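Local coordinates for protein bottromycin amidohydrolase (Streptomyces purpureus, PDB 6I5S) that probably hydrolyses the amide bond next to the thiazoline of a bottromycin precursor, acting as a zinc-dependent gatekeeper amidohydrolase of bottromycin biosynthesis, at residues R284-A296 / A445-P459. Sequence-based numbering, arbitrary orientation.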
ATOM      1  N   ARG A 284      11.648 -15.614  -9.658  1.00 37.40           N
ATOM      2  CA  ARG A 284      11.445 -16.453  -8.478  1.00 44.25           C
ATOM      3  C   ARG A 284      10.299 -15.932  -7.598  1.00 50.20           C
ATOM      4  O   ARG A 284       9.425 -16.706  -7.178  1.00 34.87           O
ATOM      5  CB  ARG A 284      12.749 -16.544  -7.675  1.00 40.65           C
ATOM      6  CG  ARG A 284      12.585 -17.239  -6.356  1.00 41.96           C
ATOM      7  CD  ARG A 284      13.919 -17.648  -5.687  1.00 46.89           C
ATOM      8  NE  ARG A 284      13.693 -18.856  -4.910  1.00 66.72           N
ATOM      9  CZ  ARG A 284      13.970 -20.087  -5.319  1.00 50.76           C
ATOM     10  NH1 ARG A 284      14.578 -20.302  -6.482  1.00 55.32           N
ATOM     11  NH2 ARG A 284      13.672 -21.108  -4.537  1.00 67.22           N
ATOM     12  N   PHE A 285      10.297 -14.621  -7.281  1.00 34.45           N
ATOM     13  CA  PHE A 285       9.266 -14.067  -6.412  1.00 36.62           C
ATOM     14  C   PHE A 285       8.183 -13.307  -7.158  1.00 38.47           C
ATOM     15  O   PHE A 285       7.066 -13.219  -6.649  1.00 34.01           O
ATOM     16  CB  PHE A 285       9.902 -13.142  -5.367  1.00 28.36           C
ATOM     17  CG  PHE A 285      10.811 -13.896  -4.410  1.00 35.16           C
ATOM     18  CD1 PHE A 285      10.269 -14.784  -3.488  1.00 42.78           C
ATOM     19  CD2 PHE A 285      12.196 -13.765  -4.494  1.00 38.83           C
ATOM     20  CE1 PHE A 285      11.082 -15.527  -2.651  1.00 43.61           C
ATOM     21  CE2 PHE A 285      13.024 -14.493  -3.658  1.00 40.55           C
ATOM     22  CZ  PHE A 285      12.477 -15.365  -2.730  1.00 43.41           C
ATOM     23  N   THR A 286       8.490 -12.742  -8.329  1.00 34.54           N
ATOM     24  CA  THR A 286       7.509 -11.940  -9.068  1.00 32.59           C
ATOM     25  C   THR A 286       6.579 -12.834  -9.874  1.00 30.21           C
ATOM     26  O   THR A 286       5.384 -12.515 -10.028  1.00 32.02           O
ATOM     27  CB  THR A 286       8.259 -10.945  -9.980  1.00 33.18           C
ATOM     28  OG1 THR A 286       9.068 -10.092  -9.175  1.00 33.27           O
ATOM     29  CG2 THR A 286       7.308 -10.059 -10.820  1.00 31.26           C
ATOM     30  N   ARG A 287       7.140 -13.905 -10.431  1.00 33.55           N
ATOM     31  CA  ARG A 287       6.421 -14.941 -11.159  1.00 36.15           C
ATOM     32  C   ARG A 287       5.553 -14.361 -12.279  1.00 40.93           C
ATOM     33  O   ARG A 287       4.353 -14.615 -12.348  1.00 42.03           O
ATOM     34  CB  ARG A 287       5.590 -15.792 -10.208  1.00 39.64           C
ATOM     35  CG  ARG A 287       6.338 -16.100  -8.893  1.00 40.79           C
ATOM     36  CD  ARG A 287       6.387 -17.502  -8.520  1.00 46.26           C
ATOM     37  NE  ARG A 287       5.122 -18.188  -8.663  1.00 69.58           N
ATOM     38  CZ  ARG A 287       4.870 -19.172  -9.509  1.00 78.21           C
ATOM     39  NH1 ARG A 287       5.829 -19.646 -10.303  1.00 82.16           N
ATOM     40  NH2 ARG A 287       3.641 -19.691  -9.537  1.00 83.29           N
ATOM     41  N   PRO A 288       6.148 -13.596 -13.187  1.00 40.50           N
ATOM     42  CA  PRO A 288       5.379 -13.164 -14.348  1.00 34.56           C
ATOM     43  C   PRO A 288       4.868 -14.389 -15.101  1.00 35.27           C
ATOM     44  O   PRO A 288       5.565 -15.389 -15.250  1.00 42.40           O
ATOM     45  CB  PRO A 288       6.384 -12.348 -15.164  1.00 39.03           C
ATOM     46  CG  PRO A 288       7.685 -12.863 -14.756  1.00 32.87           C
ATOM     47  CD  PRO A 288       7.565 -13.223 -13.312  1.00 39.71           C
ATOM     48  N   SER A 289       3.640 -14.297 -15.594  1.00 37.51           N
ATOM     49  CA  SER A 289       3.028 -15.423 -16.272  1.00 43.97           C
ATOM     50  C   SER A 289       1.914 -14.901 -17.155  1.00 51.03           C
ATOM     51  O   SER A 289       1.438 -13.774 -16.991  1.00 39.53           O
ATOM     52  CB  SER A 289       2.477 -16.439 -15.265  1.00 51.31           C
ATOM     53  OG  SER A 289       1.462 -15.837 -14.446  1.00 46.29           O
ATOM     54  N   ARG A 290       1.485 -15.757 -18.078  1.00 47.52           N
ATOM     55  CA  ARG A 290       0.307 -15.456 -18.886  1.00 49.76           C
ATOM     56  C   ARG A 290      -0.920 -15.272 -18.010  1.00 42.20           C
ATOM     57  O   ARG A 290      -1.790 -14.457 -18.322  1.00 41.05           O
ATOM     58  CB  ARG A 290       0.063 -16.575 -19.903  1.00 50.53           C
ATOM     59  CG  ARG A 290      -1.210 -16.434 -20.736  1.00 87.48           C
ATOM     60  CD  ARG A 290      -1.438 -17.643 -21.671  1.00120.00           C
ATOM     61  NE  ARG A 290      -0.308 -17.861 -22.582  1.00134.58           N
ATOM     62  CZ  ARG A 290       0.576 -18.857 -22.496  1.00118.63           C
ATOM     63  NH1 ARG A 290       0.482 -19.778 -21.541  1.00105.21           N
ATOM     64  NH2 ARG A 290       1.565 -18.938 -23.383  1.00111.62           N
ATOM     65  N   ALA A 291      -1.018 -16.019 -16.911  1.00 42.17           N
ATOM     66  CA  ALA A 291      -2.213 -15.895 -16.080  1.00 43.29           C
ATOM     67  C   ALA A 291      -2.266 -14.528 -15.415  1.00 38.76           C
ATOM     68  O   ALA A 291      -3.321 -13.892 -15.390  1.00 39.43           O
ATOM     69  CB  ALA A 291      -2.247 -17.021 -15.038  1.00 46.23           C
ATOM     70  N   VAL A 292      -1.116 -14.022 -14.921  1.00 39.88           N
ATOM     71  CA  VAL A 292      -1.131 -12.710 -14.285  1.00 37.07           C
ATOM     72  C   VAL A 292      -1.380 -11.619 -15.315  1.00 33.16           C
ATOM     73  O   VAL A 292      -2.094 -10.654 -15.045  1.00 35.55           O
ATOM     74  CB  VAL A 292       0.162 -12.458 -13.496  1.00 38.21           C
ATOM     75  CG1 VAL A 292       0.099 -11.055 -12.895  1.00 35.42           C
ATOM     76  CG2 VAL A 292       0.298 -13.430 -12.412  1.00 46.78           C
ATOM     77  N   LEU A 293      -0.817 -11.752 -16.516  1.00 35.72           N
ATOM     78  CA  LEU A 293      -1.129 -10.782 -17.562  1.00 42.12           C
ATOM     79  C   LEU A 293      -2.610 -10.773 -17.907  1.00 40.24           C
ATOM     80  O   LEU A 293      -3.171  -9.714 -18.204  1.00 41.39           O
ATOM     81  CB  LEU A 293      -0.311 -11.071 -18.811  1.00 39.62           C
ATOM     82  CG  LEU A 293       1.146 -10.724 -18.783  1.00 53.03           C
ATOM     83  CD1 LEU A 293       1.862 -11.408 -19.976  1.00 68.44           C
ATOM     84  CD2 LEU A 293       1.304  -9.218 -18.838  1.00 58.31           C
ATOM     85  N   GLN A 294      -3.255 -11.945 -17.938  1.00 37.47           N
ATOM     86  CA  GLN A 294      -4.686 -11.979 -18.190  1.00 43.49           C
ATOM     87  C   GLN A 294      -5.438 -11.228 -17.097  1.00 38.33           C
ATOM     88  O   GLN A 294      -6.486 -10.613 -17.359  1.00 44.32           O
ATOM     89  CB  GLN A 294      -5.156 -13.441 -18.277  1.00 40.04           C
ATOM     90  CG  GLN A 294      -6.603 -13.606 -18.666  1.00 58.67           C
ATOM     91  CD  GLN A 294      -6.896 -13.055 -20.043  1.00 62.23           C
ATOM     92  OE1 GLN A 294      -6.432 -13.582 -21.049  1.00 69.26           O
ATOM     93  NE2 GLN A 294      -7.656 -11.982 -20.092  1.00 63.21           N
ATOM     94  N   ALA A 295      -4.900 -11.241 -15.876  1.00 40.55           N
ATOM     95  CA  ALA A 295      -5.571 -10.631 -14.739  1.00 42.11           C
ATOM     96  C   ALA A 295      -5.382  -9.123 -14.691  1.00 39.52           C
ATOM     97  O   ALA A 295      -6.177  -8.434 -14.031  1.00 36.90           O
ATOM     98  CB  ALA A 295      -5.072 -11.260 -13.446  1.00 43.28           C
ATOM     99  N   ALA A 296      -4.416  -8.612 -15.437  1.00 34.02           N
ATOM    100  CA  ALA A 296      -4.153  -7.189 -15.509  1.00 39.25           C
ATOM    101  C   ALA A 296      -5.309  -6.491 -16.208  1.00 49.66           C
ATOM    102  O   ALA A 296      -5.945  -7.045 -17.101  1.00 39.56           O
ATOM    103  CB  ALA A 296      -2.863  -6.903 -16.280  1.00 35.91           C
ATOM    104  N   ALA A 445     -11.673  -9.633 -15.596  1.00 41.45           N
ATOM    105  CA  ALA A 445     -10.469  -9.428 -16.375  1.00 41.35           C
ATOM    106  C   ALA A 445     -10.227 -10.544 -17.377  1.00 37.48           C
ATOM    107  O   ALA A 445      -9.282 -10.465 -18.161  1.00 47.27           O
ATOM    108  CB  ALA A 445      -9.282  -9.305 -15.440  1.00 47.49           C
ATOM    109  N   GLY A 446     -11.039 -11.592 -17.372  1.00 41.24           N
ATOM    110  CA  GLY A 446     -10.907 -12.653 -18.354  1.00 42.37           C
ATOM    111  C   GLY A 446     -10.160 -13.873 -17.894  1.00 40.07           C
ATOM    112  O   GLY A 446      -9.866 -14.742 -18.715  1.00 45.55           O
ATOM    113  N   LEU A 447      -9.800 -13.956 -16.628  1.00 40.95           N
ATOM    114  CA  LEU A 447      -9.092 -15.116 -16.116  1.00 44.12           C
ATOM    115  C   LEU A 447     -10.082 -16.017 -15.399  1.00 41.03           C
ATOM    116  O   LEU A 447     -10.881 -15.540 -14.595  1.00 42.32           O
ATOM    117  CB  LEU A 447      -7.978 -14.695 -15.163  1.00 38.57           C
ATOM    118  CG  LEU A 447      -7.132 -15.875 -14.676  1.00 42.01           C
ATOM    119  CD1 LEU A 447      -6.354 -16.462 -15.793  1.00 39.60           C
ATOM    120  CD2 LEU A 447      -6.201 -15.375 -13.567  1.00 46.46           C
ATOM    121  N   ASP A 448     -10.024 -17.311 -15.702  1.00 38.24           N
ATOM    122  CA  ASP A 448     -10.796 -18.312 -15.008  1.00 49.49           C
ATOM    123  C   ASP A 448     -10.480 -18.249 -13.520  1.00 44.48           C
ATOM    124  O   ASP A 448      -9.323 -18.470 -13.136  1.00 44.38           O
ATOM    125  CB  ASP A 448     -10.445 -19.686 -15.580  1.00 63.82           C
ATOM    126  CG  ASP A 448     -11.309 -20.782 -15.041  1.00 66.90           C
ATOM    127  OD1 ASP A 448     -11.945 -20.605 -13.981  1.00 54.27           O
ATOM    128  OD2 ASP A 448     -11.317 -21.845 -15.685  1.00 72.07           O
ATOM    129  N   PRO A 449     -11.461 -17.985 -12.654  1.00 42.36           N
ATOM    130  CA  PRO A 449     -11.165 -17.914 -11.211  1.00 46.88           C
ATOM    131  C   PRO A 449     -10.493 -19.147 -10.658  1.00 46.07           C
ATOM    132  O   PRO A 449      -9.776 -19.041  -9.661  1.00 39.62           O
ATOM    133  CB  PRO A 449     -12.555 -17.717 -10.579  1.00 45.86           C
ATOM    134  CG  PRO A 449     -13.402 -17.264 -11.671  1.00 45.64           C
ATOM    135  CD  PRO A 449     -12.894 -17.847 -12.929  1.00 43.07           C
ATOM    136  N   SER A 450     -10.719 -20.332 -11.235  1.00 40.01           N
ATOM    137  CA  SER A 450     -10.056 -21.503 -10.690  1.00 49.27           C
ATOM    138  C   SER A 450      -8.545 -21.475 -10.904  1.00 42.10           C
ATOM    139  O   SER A 450      -7.833 -22.285 -10.302  1.00 49.35           O
ATOM    140  CB  SER A 450     -10.677 -22.756 -11.314  1.00 58.65           C
ATOM    141  OG  SER A 450     -10.593 -22.682 -12.721  1.00 82.40           O
ATOM    142  N   ALA A 451      -8.040 -20.580 -11.748  1.00 43.04           N
ATOM    143  CA  ALA A 451      -6.600 -20.451 -11.942  1.00 46.35           C
ATOM    144  C   ALA A 451      -5.890 -19.715 -10.808  1.00 44.62           C
ATOM    145  O   ALA A 451      -4.643 -19.721 -10.780  1.00 39.06           O
ATOM    146  CB  ALA A 451      -6.330 -19.720 -13.251  1.00 47.70           C
ATOM    147  N   TRP A 452      -6.625 -19.047  -9.893  1.00 38.98           N
ATOM    148  CA  TRP A 452      -5.984 -18.220  -8.866  1.00 35.86           C
ATOM    149  C   TRP A 452      -6.828 -18.262  -7.584  1.00 33.90           C
ATOM    150  O   TRP A 452      -7.646 -17.352  -7.274  1.00 33.55           O
ATOM    151  CB  TRP A 452      -5.769 -16.773  -9.329  1.00 32.94           C
ATOM    152  CG  TRP A 452      -4.796 -15.979  -8.492  1.00 31.66           C
ATOM    153  CD1 TRP A 452      -4.355 -16.246  -7.207  1.00 35.48           C
ATOM    154  CD2 TRP A 452      -4.118 -14.790  -8.892  1.00 33.72           C
ATOM    155  NE1 TRP A 452      -3.418 -15.316  -6.826  1.00 32.99           N
ATOM    156  CE2 TRP A 452      -3.283 -14.395  -7.820  1.00 34.38           C
ATOM    157  CE3 TRP A 452      -4.147 -14.004 -10.044  1.00 32.51           C
ATOM    158  CZ2 TRP A 452      -2.481 -13.282  -7.883  1.00 30.39           C
ATOM    159  CZ3 TRP A 452      -3.363 -12.889 -10.092  1.00 34.75           C
ATOM    160  CH2 TRP A 452      -2.521 -12.547  -9.031  1.00 31.47           C
ATOM    161  N   ALA A 453      -6.601 -19.310  -6.780  1.00 32.81           N
ATOM    162  CA  ALA A 453      -7.347 -19.448  -5.531  1.00 35.69           C
ATOM    163  C   ALA A 453      -7.007 -18.327  -4.560  1.00 37.66           C
ATOM    164  O   ALA A 453      -5.852 -17.891  -4.447  1.00 36.89           O
ATOM    165  CB  ALA A 453      -7.051 -20.786  -4.869  1.00 36.88           C
ATOM    166  N   ARG A 454      -8.017 -17.838  -3.843  1.00 34.04           N
ATOM    167  CA  ARG A 454      -7.763 -16.805  -2.860  1.00 31.82           C
ATOM    168  C   ARG A 454      -6.797 -17.314  -1.799  1.00 36.18           C
ATOM    169  O   ARG A 454      -6.942 -18.447  -1.286  1.00 33.19           O
ATOM    170  CB  ARG A 454      -9.099 -16.370  -2.221  1.00 36.34           C
ATOM    171  CG  ARG A 454      -8.944 -15.212  -1.311  1.00 34.30           C
ATOM    172  CD  ARG A 454     -10.297 -14.601  -0.853  1.00 32.81           C
ATOM    173  NE  ARG A 454     -10.970 -15.493   0.069  1.00 35.54           N
ATOM    174  CZ  ARG A 454     -10.727 -15.541   1.376  1.00 35.18           C
ATOM    175  NH1 ARG A 454      -9.831 -14.742   1.938  1.00 35.78           N
ATOM    176  NH2 ARG A 454     -11.425 -16.360   2.138  1.00 36.81           N
ATOM    177  N   GLY A 455      -5.813 -16.472  -1.471  1.00 36.33           N
ATOM    178  CA  GLY A 455      -4.729 -16.822  -0.559  1.00 35.86           C
ATOM    179  C   GLY A 455      -3.405 -17.148  -1.234  1.00 38.44           C
ATOM    180  O   GLY A 455      -2.350 -17.059  -0.580  1.00 34.89           O
ATOM    181  N   ALA A 456      -3.431 -17.559  -2.500  1.00 31.53           N
ATOM    182  CA  ALA A 456      -2.229 -17.722  -3.300  1.00 32.31           C
ATOM    183  C   ALA A 456      -1.761 -16.335  -3.747  1.00 29.64           C
ATOM    184  O   ALA A 456      -2.580 -15.491  -4.152  1.00 29.16           O
ATOM    185  CB  ALA A 456      -2.517 -18.586  -4.516  1.00 33.34           C
ATOM    186  N   LEU A 457      -0.468 -16.097  -3.685  1.00 30.41           N
ATOM    187  CA  LEU A 457      -0.001 -14.767  -4.055  1.00 29.63           C
ATOM    188  C   LEU A 457       0.257 -14.646  -5.542  1.00 30.55           C
ATOM    189  O   LEU A 457       0.515 -13.531  -6.028  1.00 33.96           O
ATOM    190  CB  LEU A 457       1.273 -14.427  -3.273  1.00 30.00           C
ATOM    191  CG  LEU A 457       1.078 -14.449  -1.747  1.00 36.40           C
ATOM    192  CD1 LEU A 457       2.377 -13.986  -1.055  1.00 41.55           C
ATOM    193  CD2 LEU A 457      -0.122 -13.637  -1.255  1.00 38.27           C
ATOM    194  N   ASP A 458       0.240 -15.779  -6.249  1.00 33.99           N
ATOM    195  CA  ASP A 458       0.452 -15.871  -7.675  1.00 34.57           C
ATOM    196  C   ASP A 458      -0.392 -17.035  -8.155  1.00 38.14           C
ATOM    197  O   ASP A 458      -0.549 -18.013  -7.421  1.00 40.95           O
ATOM    198  CB  ASP A 458       1.909 -16.175  -8.029  1.00 41.66           C
ATOM    199  CG  ASP A 458       2.842 -15.086  -7.600  1.00 41.79           C
ATOM    200  OD1 ASP A 458       2.825 -14.055  -8.302  1.00 53.37           O
ATOM    201  OD2 ASP A 458       3.556 -15.271  -6.583  1.00 41.16           O
ATOM    202  N   PRO A 459      -0.902 -16.987  -9.376  1.00 36.86           N
ATOM    203  CA  PRO A 459      -1.639 -18.154  -9.917  1.00 39.18           C
ATOM    204  C   PRO A 459      -0.719 -19.350 -10.106  1.00 55.50           C
ATOM    205  O   PRO A 459       0.309 -19.245 -10.787  1.00 57.45           O
ATOM    206  CB  PRO A 459      -2.204 -17.632 -11.248  1.00 48.35           C
ATOM    207  CG  PRO A 459      -1.518 -16.330 -11.529  1.00 43.01           C
ATOM    208  CD  PRO A 459      -0.961 -15.812 -10.257  1.00 36.90           C
TER
HETATM  209  O   HOH W   1       5.909 -14.856  -4.746  1.00 44.21           O
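Gln-294 NE2 gives Ala-445 O a 2.9 Å hydrogen bond, the one direct hydrogen bond between helix 290-295 and the C-terminal tail, in both amide and carbonyl planes and on a lone pair. The Gln-294 chain leaves the backbone extended (chi1 -174°) and bends at chi2, so that CG rests 3.5 Å from Gly-446 O, in the Schellman motif ending helix 431-444, and 3.9 Å from Leu-447 CB. Replacing the glutamine with alanine would probably leave Ala-445 O without this donor and open a gap beside Leu-447. Farther along, the Pro-459 ring packs against Ala-291 CB and, tightly, Val-292 CG2, 3.5 Å from Pro-459 CD. Pro-459 CD sits 3.4 Å above the Trp-452 ring plane, over its centre; the ring edge meets Ala-295 CB. Trp-452 NE1 donates to Ala-456 O (2.8 Å), and Trp-438 meets the indole edge-to-face. Asp-458 OD2 and Arg-287 NE form a long salt bridge (3.9 Å), guanidinium and carboxylate planes 88° apart. Asp-458 OD1 has its salt bridge with Lys-362, which also donates to Phe-285 O; a water links that carbonyl to OD2. An apolar centre flanked by polar links thus joins tail to helix and preceding loop, Lys-362 probably balancing the aspartate's charge.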